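Local coordinates for kinesin-like protein (PDB 5X3E) that probably couples ATP binding and hydrolysis to movement along microtubules, as expected of a kinesin-6 motor domain, at residues A[36-41]-A[365-370]; A[98-103]-A[139-144]; A[107-112]-A[151-156]; A[212-217]-A[313-318]. One frame throughout, in Å; residues are numbered along the deposited sequence.

From the N terminus, the chain entering strand 37-42 opens contact 1, which closes only at helix 350-375, so its long loop encloses the other three. Within it, helix 93-109 supplies the first side of contacts 2 and 3, and helix 141-152, beginning and ending, supplies the second. Their segments alternate along the chain, and the two loops therefore cross. Contact 4 comes after contact 3 in series: strand 213-225 starts it and the loop at 313-318 completes it. Contacts 3 and 4 also meet directly, beside the start of strand 213-225. Contact 1 ties a helix to the central sheet, contacts 2 and 3 join two helices to each other, and contact 4 holds a peripheral loop to a sheet strand.

Contact 1: A[36-41]-A[365-370]; sequences IEVVCR and QCIEVL
Ile36 and Ile367 mark the nearest backbone approach, their CA atoms 7.9 Å apart, where the chain entering strand 37-42 comes up beside the C-terminal half of helix 350-375. That gap is bridged by side chains and not by hydrogen bonds. Ile36 is fully extended, with CG1 anti to the backbone N (chi1 177°) and CD1 carried on in the same sense, and this thrusts its terminal methyl against the helix. There Ile36 CD1 rests 3.8 Å from Ile367 CB, with CG2 of Ile367 only slightly farther off, and the two side chains cross at about a right angle. The second branch of Ile36 does different work: its CG2 lies 4.0 Å from Leu370 CD2, one helical turn onward. Val38 adds a looser touch, its CG2 being 4.5 Å from Ile367 CD1. All four residues are buried, which makes this a wholly apolar seam between strand and helix. Helix 350-375, which follows strand 325-333, is probably the switch II (relay) helix of kinesins. Around the seam, Ile367 also packs on Met407 of strand 404-411 and on Phe427, Val38 on Ile409 and Phe83, and Ile36 on Arg371 and Gln374.

Contact 2: A[98-103]-A[139-144]; sequences ERTSVD and TGLLPR. With SO4 (sulfate ion), chain Q.
Ser101 and Leu141 bring the two backbones closest, with 7.1 Å between their CA atoms, where the middle of helix 93-109 passes the first turn of helix 141-152. In this P-loop NTPase fold both helices lie on strand 114-119, and the chain between the two segments holds the probable Walker A loop; the break before Leu141 sits where kinesins carry loop L5 in the P-loop helix. Gly140 is the N-cap of the resumed helix. Leu141 carries the contact with its two methyls. Its CD1 lies 3.7 Å from Thr100 CG2, the side chains crossing at about a right angle, while its CD2 lies 3.6 Å from Ser101 OG. Thr100 presents a methyl because CG2, and not OG1, stands anti to the backbone N. Leu116 lies beneath all three residues.

Arg99 leaves the same helix in another direction. A bend at its second torsion (chi2 47°) brings NE near a sulfate, probably from the crystallisation liquor, with weak bonds of 3.4 Å from Arg99 NE to sulfate O1 and 3.5 Å from Arg99 NE to O3; NH2 forms a salt bridge to Glu37 OE1. A leucine in its place would probably leave Glu37 without this charged mate, dependent on Arg406 for its remaining ion pair. Arg144, salt-bridged through NH1 to Glu202, turns back on its own segment: Arg144 NE donates to Thr139 O at 2.8 Å (162° at the hydrogen), in the guanidinium plane but 52° above the plane of the carbonyl.

Contact 3: A[107-112]-A[151-156]; sequences NLLKGQ and NSINNR
Leu109 meets Ser152 and Ile153 with no flat group between them; among the planar groups nearby, the side-chain amides of Asn151, Asn154 and Asn155 are occupied with other partners. Through their ND2 atoms, Asn151 hydrogen-bonds to the carbonyl oxygens of Glu202 and Ile204, Asn154 to Asp211 OD1, and Asn155 to Met213 O. The contact proper joins two helix ends on one side of the central sheet of the P-loop NTPase fold. Helix 93-109 finishes in a Schellman motif, with Gly111 at positive phi as the C-prime residue: Gln112 N bonds to Asn107 O at 3.0 Å and Gly111 N to Leu108 O at 3.0 Å. Helix 141-152 also ends here, and Ile153 is the first residue beyond it to leave helical angles. The CA atoms of Leu109 and Ile153 are 7.6 Å apart.

Leu109 divides its two methyls between the partners. Its CD1 touches Ile153 CG2 at 3.7 Å, the two side chains crossing at about a right angle, and its CD2 lies 4.3 Å from Ser152 CB. In Ile153 the CG2 branch stands anti to the carbonyl carbon (chi1 66° for CG1), which leaves that methyl to meet the leucine. Leu303 of strand 296-307 packs against both Leu109 and Ile153. The hydroxyl of buried Ser152 has its polar partners in the backbone, OG being hydrogen-bonded to Val148 O within its own helix and to Leu206 N.

Contact 4: A[212-217]-A[313-318]; sequences DMVCSV and KSVYPT. With SO4 (sulfate ion), chain D.
Val214 reaches from its strand toward Val315, Tyr316 and Pro317, and its short side chain can be followed atom by atom. CB points at the opposing loop and splits into two methyls that part company there. CG1, anti to the backbone N (chi1 171°), lies 4.1 Å from Pro317 CD, with the valine and the proline ring crossing at about a right angle. CG2, set beside the backbone N, meets two things: Val315 CG1 at 3.9 Å and the carbonyl oxygen Tyr316 O at 3.8 Å, a van der Waals touch. The backbones are nearest at this residue, Val214 CA being 5.8 Å from Pro317 CA.

The loop belongs to the connection between the antiparallel neighbours 296-307 and 325-333 of the central kinesin sheet. It folds back beside the first residues of strand 213-225, which is itself paired with strand 296-307. A glycine in place of Val214 would probably open a gap facing Val315 CG1 and Pro317 CD and leave the loop less firmly seated on the strand.

Pro317 also packs on Ala306 and on Phe162 of strand 162-165. Tyr316 directs its CB away from the strand, and its OH is hydrogen-bonded to Arg173 O. At the far end of the segment, Lys313, its chain bent at the second and fourth torsions, curls beside a sulfate, an ion probably from the crystallisation liquor; CG and NZ both crowd the same sulfate oxygen, so the detail of that approach is doubtful.

Contact 1: A[36-41]-A[365-370]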
loop_
_atom_site.group_PDB
_atom_site.type_symbol
_atom_site.label_atom_id
_atom_site.label_comp_id
_atom_site.label_asym_id
_atom_site.label_seq_id
_atom_site.Cartn_x
_atom_site.Cartn_y
_atom_site.Cartn_z
ATOM N N ILE A 36 -8.980 -5.250 -11.409
ATOM C CA ILE A 36 -8.278 -5.780 -10.252
ATOM C C ILE A 36 -7.624 -7.103 -10.635
ATOM O O ILE A 36 -8.210 -7.928 -11.351
ATOM C CB ILE A 36 -9.224 -5.951 -9.051
ATOM C CG1 ILE A 36 -8.470 -6.587 -7.877
ATOM C CG2 ILE A 36 -10.441 -6.782 -9.425
ATOM C CD1 ILE A 36 -9.297 -6.754 -6.630
ATOM N N GLU A 37 -6.387 -7.295 -10.189
ATOM C CA GLU A 37 -5.687 -8.555 -10.366
ATOM C C GLU A 37 -5.360 -9.136 -8.999
ATOM O O GLU A 37 -5.008 -8.401 -8.071
ATOM C CB GLU A 37 -4.402 -8.382 -11.184
ATOM C CG GLU A 37 -3.769 -9.700 -11.603
ATOM C CD GLU A 37 -2.377 -9.544 -12.192
ATOM O OE1 GLU A 37 -2.005 -10.379 -13.042
ATOM O OE2 GLU A 37 -1.665 -8.583 -11.828
ATOM N N VAL A 38 -5.494 -10.451 -8.878
ATOM C CA VAL A 38 -5.135 -11.171 -7.665
ATOM C C VAL A 38 -4.044 -12.166 -8.023
ATOM O O VAL A 38 -4.220 -12.988 -8.932
ATOM C CB VAL A 38 -6.342 -11.886 -7.040
ATOM C CG1 VAL A 38 -5.923 -12.611 -5.778
ATOM C CG2 VAL A 38 -7.440 -10.887 -6.737
ATOM N N VAL A 39 -2.919 -12.090 -7.315
ATOM C CA VAL A 39 -1.818 -13.022 -7.508
ATOM C C VAL A 39 -1.557 -13.717 -6.179
ATOM O O VAL A 39 -1.973 -13.258 -5.112
ATOM C CB VAL A 39 -0.534 -12.345 -8.030
ATOM C CG1 VAL A 39 -0.832 -11.510 -9.267
ATOM C CG2 VAL A 39 0.118 -11.509 -6.936
ATOM N N CYS A 40 -0.876 -14.851 -6.259
ATOM C CA CYS A 40 -0.649 -15.704 -5.105
ATOM C C CYS A 40 0.830 -16.063 -5.030
ATOM O O CYS A 40 1.473 -16.292 -6.060
ATOM C CB CYS A 40 -1.524 -16.962 -5.186
ATOM S SG CYS A 40 -1.359 -18.093 -3.800
ATOM N N ARG A 41 1.369 -16.100 -3.811
ATOM C CA ARG A 41 2.787 -16.375 -3.595
ATOM C C ARG A 41 2.944 -17.441 -2.522
ATOM O O ARG A 41 2.525 -17.238 -1.377
ATOM C CB ARG A 41 3.560 -15.118 -3.197
ATOM C CG ARG A 41 5.031 -15.405 -2.975
ATOM C CD ARG A 41 5.780 -14.223 -2.406
ATOM N NE ARG A 41 7.213 -14.358 -2.644
ATOM C CZ ARG A 41 8.131 -13.517 -2.185
ATOM N NH1 ARG A 41 7.766 -12.474 -1.453
ATOM N NH2 ARG A 41 9.413 -13.719 -2.457
ATOM N N GLN A 365 -16.277 -9.295 -0.197
ATOM C CA GLN A 365 -17.525 -8.908 -0.844
ATOM C C GLN A 365 -17.319 -7.725 -1.783
ATOM O O GLN A 365 -17.909 -7.673 -2.869
ATOM C CB GLN A 365 -18.582 -8.576 0.214
ATOM C CG GLN A 365 -18.858 -9.703 1.195
ATOM C CD GLN A 365 -19.730 -9.264 2.358
ATOM O OE1 GLN A 365 -20.325 -8.186 2.330
ATOM N NE2 GLN A 365 -19.808 -10.100 3.388
ATOM N N CYS A 366 -16.481 -6.767 -1.384
ATOM C CA CYS A 366 -16.322 -5.555 -2.180
ATOM C C CYS A 366 -15.582 -5.817 -3.488
ATOM O O CYS A 366 -15.978 -5.287 -4.533
ATOM C CB CYS A 366 -15.632 -4.473 -1.356
ATOM S SG CYS A 366 -16.754 -3.704 -0.159
ATOM N N ILE A 367 -14.516 -6.626 -3.470
ATOM C CA ILE A 367 -13.831 -6.898 -4.735
ATOM C C ILE A 367 -14.678 -7.789 -5.633
ATOM O O ILE A 367 -14.514 -7.761 -6.859
ATOM C CB ILE A 367 -12.431 -7.537 -4.558
ATOM C CG1 ILE A 367 -12.536 -9.049 -4.392
ATOM C CG2 ILE A 367 -11.667 -6.919 -3.393
ATOM C CD1 ILE A 367 -11.246 -9.771 -4.652
ATOM N N GLU A 368 -15.593 -8.576 -5.057
ATOM C CA GLU A 368 -16.503 -9.362 -5.880
ATOM C C GLU A 368 -17.527 -8.463 -6.557
ATOM O O GLU A 368 -17.854 -8.663 -7.733
ATOM C CB GLU A 368 -17.186 -10.441 -5.042
ATOM C CG GLU A 368 -16.251 -11.583 -4.666
ATOM C CD GLU A 368 -16.952 -12.708 -3.934
ATOM O OE1 GLU A 368 -17.661 -13.499 -4.591
ATOM O OE2 GLU A 368 -16.784 -12.808 -2.700
ATOM N N VAL A 369 -18.044 -7.470 -5.830
ATOM C CA VAL A 369 -18.894 -6.460 -6.455
ATOM C C VAL A 369 -18.098 -5.667 -7.485
ATOM O O VAL A 369 -18.620 -5.296 -8.545
ATOM C CB VAL A 369 -19.515 -5.544 -5.383
ATOM C CG1 VAL A 369 -20.338 -4.442 -6.032
ATOM C CG2 VAL A 369 -20.381 -6.358 -4.439
ATOM N N LEU A 370 -16.823 -5.391 -7.188
ATOM C CA LEU A 370 -15.981 -4.659 -8.131
ATOM C C LEU A 370 -15.803 -5.433 -9.428
ATOM O O LEU A 370 -15.864 -4.854 -10.520
ATOM C CB LEU A 370 -14.618 -4.357 -7.508
ATOM C CG LEU A 370 -13.591 -3.728 -8.454
ATOM C CD1 LEU A 370 -14.069 -2.375 -8.960
ATOM C CD2 LEU A 370 -12.240 -3.594 -7.771
#

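Contact 2: A[98-103]-A[139-144]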
loop_
_atom_site.group_PDB
_atom_site.type_symbol
_atom_site.label_atom_id
_atom_site.label_comp_id
_atom_site.label_asym_id
_atom_site.label_seq_id
_atom_site.Cartn_x
_atom_site.Cartn_y
_atom_site.Cartn_z
ATOM N N GLU A 98 8.876 -6.895 -9.737
ATOM C CA GLU A 98 8.612 -6.469 -11.110
ATOM C C GLU A 98 7.206 -6.854 -11.559
ATOM O O GLU A 98 6.543 -6.091 -12.267
ATOM C CB GLU A 98 9.651 -7.055 -12.063
ATOM C CG GLU A 98 11.078 -6.645 -11.754
ATOM C CD GLU A 98 12.032 -7.038 -12.860
ATOM O OE1 GLU A 98 11.564 -7.201 -14.009
ATOM O OE2 GLU A 98 13.241 -7.189 -12.582
ATOM N N ARG A 99 6.746 -8.043 -11.176
ATOM C CA ARG A 99 5.440 -8.538 -11.596
ATOM C C ARG A 99 4.294 -7.923 -10.796
ATOM O O ARG A 99 3.144 -7.946 -11.250
ATOM C CB ARG A 99 5.437 -10.069 -11.488
ATOM C CG ARG A 99 4.191 -10.769 -12.001
ATOM C CD ARG A 99 3.769 -10.244 -13.350
ATOM N NE ARG A 99 2.513 -10.841 -13.791
ATOM C CZ ARG A 99 1.313 -10.447 -13.376
ATOM N NH1 ARG A 99 1.202 -9.456 -12.499
ATOM N NH2 ARG A 99 0.222 -11.044 -13.837
ATOM N N THR A 100 4.594 -7.340 -9.639
ATOM C CA THR A 100 3.600 -6.854 -8.696
ATOM C C THR A 100 3.538 -5.334 -8.596
ATOM O O THR A 100 2.455 -4.789 -8.368
ATOM C CB THR A 100 3.881 -7.472 -7.313
ATOM O OG1 THR A 100 3.403 -8.822 -7.291
ATOM C CG2 THR A 100 3.239 -6.731 -6.214
ATOM N N SER A 101 4.656 -4.629 -8.809
ATOM C CA SER A 101 4.737 -3.211 -8.482
ATOM C C SER A 101 5.129 -2.289 -9.632
ATOM O O SER A 101 4.808 -1.097 -9.567
ATOM C CB SER A 101 5.737 -2.992 -7.339
ATOM O OG SER A 101 5.448 -3.848 -6.253
ATOM N N VAL A 102 5.799 -2.788 -10.675
ATOM C CA VAL A 102 6.348 -1.888 -11.689
ATOM C C VAL A 102 5.226 -1.177 -12.435
ATOM O O VAL A 102 5.317 0.023 -12.725
ATOM C CB VAL A 102 7.289 -2.653 -12.643
ATOM C CG1 VAL A 102 7.510 -1.876 -13.936
ATOM C CG2 VAL A 102 8.624 -2.906 -11.967
ATOM N N ASP A 103 4.139 -1.891 -12.742
ATOM C CA ASP A 103 3.028 -1.251 -13.443
ATOM C C ASP A 103 2.280 -0.271 -12.543
ATOM O O ASP A 103 1.662 0.677 -13.041
ATOM C CB ASP A 103 2.071 -2.306 -14.011
ATOM C CG ASP A 103 1.376 -3.120 -12.930
ATOM O OD1 ASP A 103 0.287 -3.667 -13.207
ATOM O OD2 ASP A 103 1.906 -3.202 -11.800
ATOM N N THR A 139 14.882 -7.879 0.501
ATOM C CA THR A 139 14.081 -6.658 0.492
ATOM C C THR A 139 12.768 -6.867 -0.251
ATOM O O THR A 139 12.744 -7.421 -1.354
ATOM C CB THR A 139 14.870 -5.498 -0.123
ATOM O OG1 THR A 139 15.945 -5.138 0.750
ATOM C CG2 THR A 139 13.985 -4.291 -0.337
ATOM N N GLY A 140 11.668 -6.428 0.369
ATOM C CA GLY A 140 10.340 -6.632 -0.167
ATOM C C GLY A 140 9.897 -5.507 -1.084
ATOM O O GLY A 140 10.685 -4.668 -1.524
ATOM N N LEU A 141 8.589 -5.498 -1.363
ATOM C CA LEU A 141 8.024 -4.568 -2.337
ATOM C C LEU A 141 8.232 -3.123 -1.922
ATOM O O LEU A 141 8.588 -2.276 -2.749
ATOM C CB LEU A 141 6.529 -4.823 -2.496
ATOM C CG LEU A 141 6.121 -6.245 -2.840
ATOM C CD1 LEU A 141 4.612 -6.393 -2.763
ATOM C CD2 LEU A 141 6.645 -6.610 -4.221
ATOM N N LEU A 142 7.988 -2.817 -0.653
ATOM C CA LEU A 142 7.912 -1.419 -0.242
ATOM C C LEU A 142 9.232 -0.687 -0.442
ATOM O O LEU A 142 9.232 0.354 -1.123
ATOM C CB LEU A 142 7.401 -1.344 1.201
ATOM C CG LEU A 142 7.116 0.014 1.827
ATOM C CD1 LEU A 142 5.961 -0.141 2.809
ATOM C CD2 LEU A 142 8.351 0.559 2.525
ATOM N N PRO A 143 10.374 -1.157 0.079
ATOM C CA PRO A 143 11.618 -0.401 -0.153
ATOM C C PRO A 143 12.010 -0.347 -1.617
ATOM O O PRO A 143 12.479 0.699 -2.087
ATOM C CB PRO A 143 12.652 -1.156 0.691
ATOM C CG PRO A 143 11.852 -1.958 1.667
ATOM C CD PRO A 143 10.620 -2.339 0.925
ATOM N N ARG A 144 11.814 -1.442 -2.360
ATOM C CA ARG A 144 12.105 -1.421 -3.791
ATOM C C ARG A 144 11.225 -0.411 -4.512
ATOM O O ARG A 144 11.691 0.293 -5.418
ATOM C CB ARG A 144 11.923 -2.815 -4.394
ATOM C CG ARG A 144 12.869 -3.867 -3.840
ATOM C CD ARG A 144 12.617 -5.220 -4.482
ATOM N NE ARG A 144 13.363 -6.278 -3.811
ATOM C CZ ARG A 144 14.554 -6.715 -4.206
ATOM N NH1 ARG A 144 15.128 -6.189 -5.280
ATOM N NH2 ARG A 144 15.168 -7.679 -3.531
HETATM S S SO4 Q . 4.029 -13.202 -16.342
HETATM O O1 SO4 Q . 4.687 -13.112 -15.038
HETATM O O2 SO4 Q . 4.563 -14.346 -17.077
HETATM O O3 SO4 Q . 2.586 -13.360 -16.162
HETATM O O4 SO4 Q . 4.291 -11.983 -17.101
#

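Contact 3: A[107-112]-A[151-156]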
loop_
_atom_site.group_PDB
_atom_site.type_symbol
_atom_site.label_atom_id
_atom_site.label_comp_id
_atom_site.label_asym_id
_atom_site.label_seq_id
_atom_site.Cartn_x
_atom_site.Cartn_y
_atom_site.Cartn_z
ATOM N N ASN A 107 1.874 3.641 -13.264
ATOM C CA ASN A 107 0.631 4.367 -13.019
ATOM C C ASN A 107 0.892 5.663 -12.261
ATOM O O ASN A 107 0.414 6.734 -12.653
ATOM C CB ASN A 107 -0.349 3.485 -12.244
ATOM C CG ASN A 107 -1.353 2.803 -13.143
ATOM O OD1 ASN A 107 -1.746 3.342 -14.177
ATOM N ND2 ASN A 107 -1.777 1.609 -12.754
ATOM N N LEU A 108 1.671 5.581 -11.175
ATOM C CA LEU A 108 1.963 6.760 -10.363
ATOM C C LEU A 108 2.577 7.877 -11.198
ATOM O O LEU A 108 2.212 9.049 -11.043
ATOM C CB LEU A 108 2.900 6.379 -9.217
ATOM C CG LEU A 108 3.236 7.467 -8.194
ATOM C CD1 LEU A 108 2.052 7.707 -7.287
ATOM C CD2 LEU A 108 4.461 7.080 -7.380
ATOM N N LEU A 109 3.523 7.538 -12.081
ATOM C CA LEU A 109 4.150 8.551 -12.921
ATOM C C LEU A 109 3.150 9.153 -13.900
ATOM O O LEU A 109 3.312 10.307 -14.319
ATOM C CB LEU A 109 5.349 7.964 -13.669
ATOM C CG LEU A 109 6.719 7.896 -12.972
ATOM C CD1 LEU A 109 6.937 9.087 -12.056
ATOM C CD2 LEU A 109 6.890 6.629 -12.186
ATOM N N LYS A 110 2.124 8.390 -14.278
ATOM C CA LYS A 110 1.065 8.866 -15.158
ATOM C C LYS A 110 -0.005 9.661 -14.419
ATOM O O LYS A 110 -1.018 10.023 -15.027
ATOM C CB LYS A 110 0.403 7.681 -15.867
ATOM C CG LYS A 110 1.235 7.005 -16.932
ATOM C CD LYS A 110 0.583 5.687 -17.341
ATOM C CE LYS A 110 -0.918 5.844 -17.578
ATOM N NZ LYS A 110 -1.515 4.647 -18.237
ATOM N N GLY A 111 0.186 9.938 -13.130
ATOM C CA GLY A 111 -0.815 10.669 -12.382
ATOM C C GLY A 111 -2.037 9.868 -12.003
ATOM O O GLY A 111 -3.093 10.452 -11.735
ATOM N N GLN A 112 -1.928 8.545 -11.966
ATOM C CA GLN A 112 -3.028 7.664 -11.604
ATOM C C GLN A 112 -2.699 6.926 -10.314
ATOM O O GLN A 112 -1.543 6.858 -9.891
ATOM C CB GLN A 112 -3.325 6.666 -12.727
ATOM C CG GLN A 112 -3.845 7.316 -13.996
ATOM C CD GLN A 112 -4.112 6.308 -15.093
ATOM O OE1 GLN A 112 -4.049 5.099 -14.866
ATOM N NE2 GLN A 112 -4.411 6.798 -16.291
ATOM N N ASN A 151 14.179 6.835 -8.124
ATOM C CA ASN A 151 15.022 6.709 -9.310
ATOM C C ASN A 151 14.345 7.273 -10.552
ATOM O O ASN A 151 15.021 7.811 -11.436
ATOM C CB ASN A 151 15.391 5.245 -9.548
ATOM C CG ASN A 151 16.252 4.679 -8.445
ATOM O OD1 ASN A 151 16.834 5.423 -7.656
ATOM N ND2 ASN A 151 16.345 3.352 -8.387
ATOM N N SER A 152 13.018 7.170 -10.639
ATOM C CA SER A 152 12.304 7.421 -11.883
ATOM C C SER A 152 11.716 8.823 -12.004
ATOM O O SER A 152 11.355 9.222 -13.118
ATOM C CB SER A 152 11.179 6.398 -12.053
ATOM O OG SER A 152 11.689 5.080 -11.987
ATOM N N ILE A 153 11.609 9.586 -10.910
ATOM C CA ILE A 153 11.051 10.932 -10.992
ATOM C C ILE A 153 12.170 11.916 -11.292
ATOM O O ILE A 153 13.343 11.678 -10.986
ATOM C CB ILE A 153 10.297 11.328 -9.704
ATOM C CG1 ILE A 153 11.257 11.445 -8.521
ATOM C CG2 ILE A 153 9.165 10.356 -9.412
ATOM C CD1 ILE A 153 10.556 11.642 -7.198
ATOM N N ASN A 154 11.802 13.026 -11.923
ATOM C CA ASN A 154 12.695 14.148 -12.160
ATOM C C ASN A 154 12.068 15.407 -11.583
ATOM O O ASN A 154 10.910 15.413 -11.158
ATOM C CB ASN A 154 12.982 14.334 -13.657
ATOM C CG ASN A 154 13.478 13.065 -14.313
ATOM O OD1 ASN A 154 14.392 12.410 -13.808
ATOM N ND2 ASN A 154 12.869 12.700 -15.438
ATOM N N ASN A 155 12.858 16.479 -11.559
ATOM C CA ASN A 155 12.395 17.785 -11.086
ATOM C C ASN A 155 11.850 17.693 -9.664
ATOM O O ASN A 155 10.863 18.342 -9.313
ATOM C CB ASN A 155 11.343 18.374 -12.025
ATOM C CG ASN A 155 11.870 18.601 -13.426
ATOM O OD1 ASN A 155 13.079 18.646 -13.648
ATOM N ND2 ASN A 155 10.958 18.764 -14.381
ATOM N N ARG A 156 12.492 16.873 -8.838
ATOM C CA ARG A 156 12.145 16.815 -7.425
ATOM C C ARG A 156 12.657 18.083 -6.750
ATOM O O ARG A 156 13.852 18.381 -6.813
ATOM C CB ARG A 156 12.776 15.589 -6.769
ATOM C CG ARG A 156 12.034 15.077 -5.550
ATOM C CD ARG A 156 12.926 14.205 -4.686
ATOM N NE ARG A 156 13.868 15.046 -3.960
ATOM C CZ ARG A 156 15.168 15.138 -4.206
ATOM N NH1 ARG A 156 15.730 14.424 -5.175
ATOM N NH2 ARG A 156 15.906 15.956 -3.469
#

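Contact 4: A[212-217]-A[313-318]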
loop_
_atom_site.group_PDB
_atom_site.type_symbol
_atom_site.label_atom_id
_atom_site.label_comp_id
_atom_site.label_asym_id
_atom_site.label_seq_id
_atom_site.Cartn_x
_atom_site.Cartn_y
_atom_site.Cartn_z
ATOM N N ASP A 212 7.496 18.180 -17.729
ATOM C CA ASP A 212 6.867 19.489 -17.582
ATOM C C ASP A 212 6.295 19.698 -16.191
ATOM O O ASP A 212 5.749 20.769 -15.911
ATOM C CB ASP A 212 5.775 19.680 -18.639
ATOM C CG ASP A 212 6.344 20.044 -19.996
ATOM O OD1 ASP A 212 7.299 20.851 -20.041
ATOM O OD2 ASP A 212 5.850 19.519 -21.013
ATOM N N MET A 213 6.418 18.704 -15.323
ATOM C CA MET A 213 5.953 18.787 -13.954
ATOM C C MET A 213 7.124 18.806 -12.987
ATOM O O MET A 213 8.170 18.190 -13.210
ATOM C CB MET A 213 5.024 17.618 -13.616
ATOM C CG MET A 213 3.751 17.606 -14.443
ATOM S SD MET A 213 2.592 18.891 -13.934
ATOM C CE MET A 213 1.413 17.938 -12.999
ATOM N N VAL A 214 6.928 19.535 -11.940
ATOM C CA VAL A 214 7.787 19.535 -10.772
ATOM C C VAL A 214 7.109 18.690 -9.703
ATOM O O VAL A 214 5.878 18.589 -9.669
ATOM C CB VAL A 214 8.028 20.983 -10.317
ATOM C CG1 VAL A 214 8.694 20.989 -9.028
ATOM C CG2 VAL A 214 8.944 21.654 -11.304
ATOM N N CYS A 215 7.892 18.065 -8.825
ATOM C CA CYS A 215 7.282 17.122 -7.899
ATOM C C CYS A 215 7.974 17.119 -6.542
ATOM O O CYS A 215 9.090 17.616 -6.370
ATOM C CB CYS A 215 7.295 15.704 -8.474
ATOM S SG CYS A 215 8.947 14.958 -8.482
ATOM N N SER A 216 7.280 16.505 -5.583
ATOM C CA SER A 216 7.787 16.214 -4.251
ATOM C C SER A 216 7.047 14.986 -3.738
ATOM O O SER A 216 5.909 14.721 -4.139
ATOM C CB SER A 216 7.596 17.393 -3.288
ATOM O OG SER A 216 8.134 17.084 -2.015
ATOM N N VAL A 217 7.690 14.235 -2.850
ATOM C CA VAL A 217 7.131 12.987 -2.348
ATOM C C VAL A 217 6.723 13.179 -0.891
ATOM O O VAL A 217 7.514 13.655 -0.064
ATOM C CB VAL A 217 8.119 11.816 -2.499
ATOM C CG1 VAL A 217 7.508 10.532 -1.951
ATOM C CG2 VAL A 217 8.496 11.632 -3.962
ATOM N N LYS A 313 16.089 29.980 -13.598
ATOM C CA LYS A 313 17.185 29.017 -13.638
ATOM C C LYS A 313 17.003 27.875 -12.650
ATOM O O LYS A 313 17.789 26.923 -12.672
ATOM C CB LYS A 313 18.519 29.708 -13.348
ATOM C CG LYS A 313 19.149 30.391 -14.546
ATOM C CD LYS A 313 19.791 29.379 -15.482
ATOM C CE LYS A 313 20.032 29.972 -16.861
ATOM N NZ LYS A 313 20.350 31.419 -16.796
ATOM N N SER A 314 15.995 27.935 -11.795
ATOM C CA SER A 314 15.797 26.904 -10.795
ATOM C C SER A 314 14.701 25.943 -11.237
ATOM O O SER A 314 14.059 26.116 -12.275
ATOM C CB SER A 314 15.461 27.531 -9.438
ATOM O OG SER A 314 14.257 28.273 -9.502
ATOM N N VAL A 315 14.517 24.899 -10.440
ATOM C CA VAL A 315 13.439 23.942 -10.626
ATOM C C VAL A 315 12.361 24.301 -9.616
ATOM O O VAL A 315 12.531 24.087 -8.413
ATOM C CB VAL A 315 13.927 22.501 -10.438
ATOM C CG1 VAL A 315 12.788 21.523 -10.684
ATOM C CG2 VAL A 315 15.096 22.229 -11.357
ATOM N N TYR A 316 11.267 24.884 -10.091
ATOM C CA TYR A 316 10.256 25.422 -9.198
ATOM C C TYR A 316 8.892 25.298 -9.852
ATOM O O TYR A 316 8.785 25.403 -11.080
ATOM C CB TYR A 316 10.552 26.887 -8.846
ATOM C CG TYR A 316 10.139 27.250 -7.447
ATOM C CD1 TYR A 316 10.954 26.944 -6.365
ATOM C CD2 TYR A 316 8.936 27.903 -7.202
ATOM C CE1 TYR A 316 10.580 27.267 -5.080
ATOM C CE2 TYR A 316 8.554 28.231 -5.914
ATOM C CZ TYR A 316 9.385 27.909 -4.860
ATOM O OH TYR A 316 9.025 28.220 -3.576
ATOM N N PRO A 317 7.839 25.076 -9.072
ATOM C CA PRO A 317 6.491 25.033 -9.642
ATOM C C PRO A 317 5.945 26.429 -9.895
ATOM O O PRO A 317 6.405 27.423 -9.329
ATOM C CB PRO A 317 5.677 24.326 -8.552
ATOM C CG PRO A 317 6.366 24.727 -7.287
ATOM C CD PRO A 317 7.836 24.741 -7.636
ATOM N N THR A 318 4.938 26.484 -10.762
ATOM C CA THR A 318 4.125 27.686 -10.860
ATOM C C THR A 318 3.381 27.888 -9.542
ATOM O O THR A 318 2.996 26.926 -8.869
ATOM C CB THR A 318 3.131 27.570 -12.017
ATOM O OG1 THR A 318 2.333 26.393 -11.852
ATOM C CG2 THR A 318 3.879 27.474 -13.341
HETATM S S SO4 D . 16.068 32.475 -16.591
HETATM O O1 SO4 D . 17.382 31.932 -16.293
HETATM O O2 SO4 D . 16.201 33.227 -17.829
HETATM O O3 SO4 D . 15.578 33.361 -15.547
HETATM O O4 SO4 D . 15.133 31.377 -16.767
#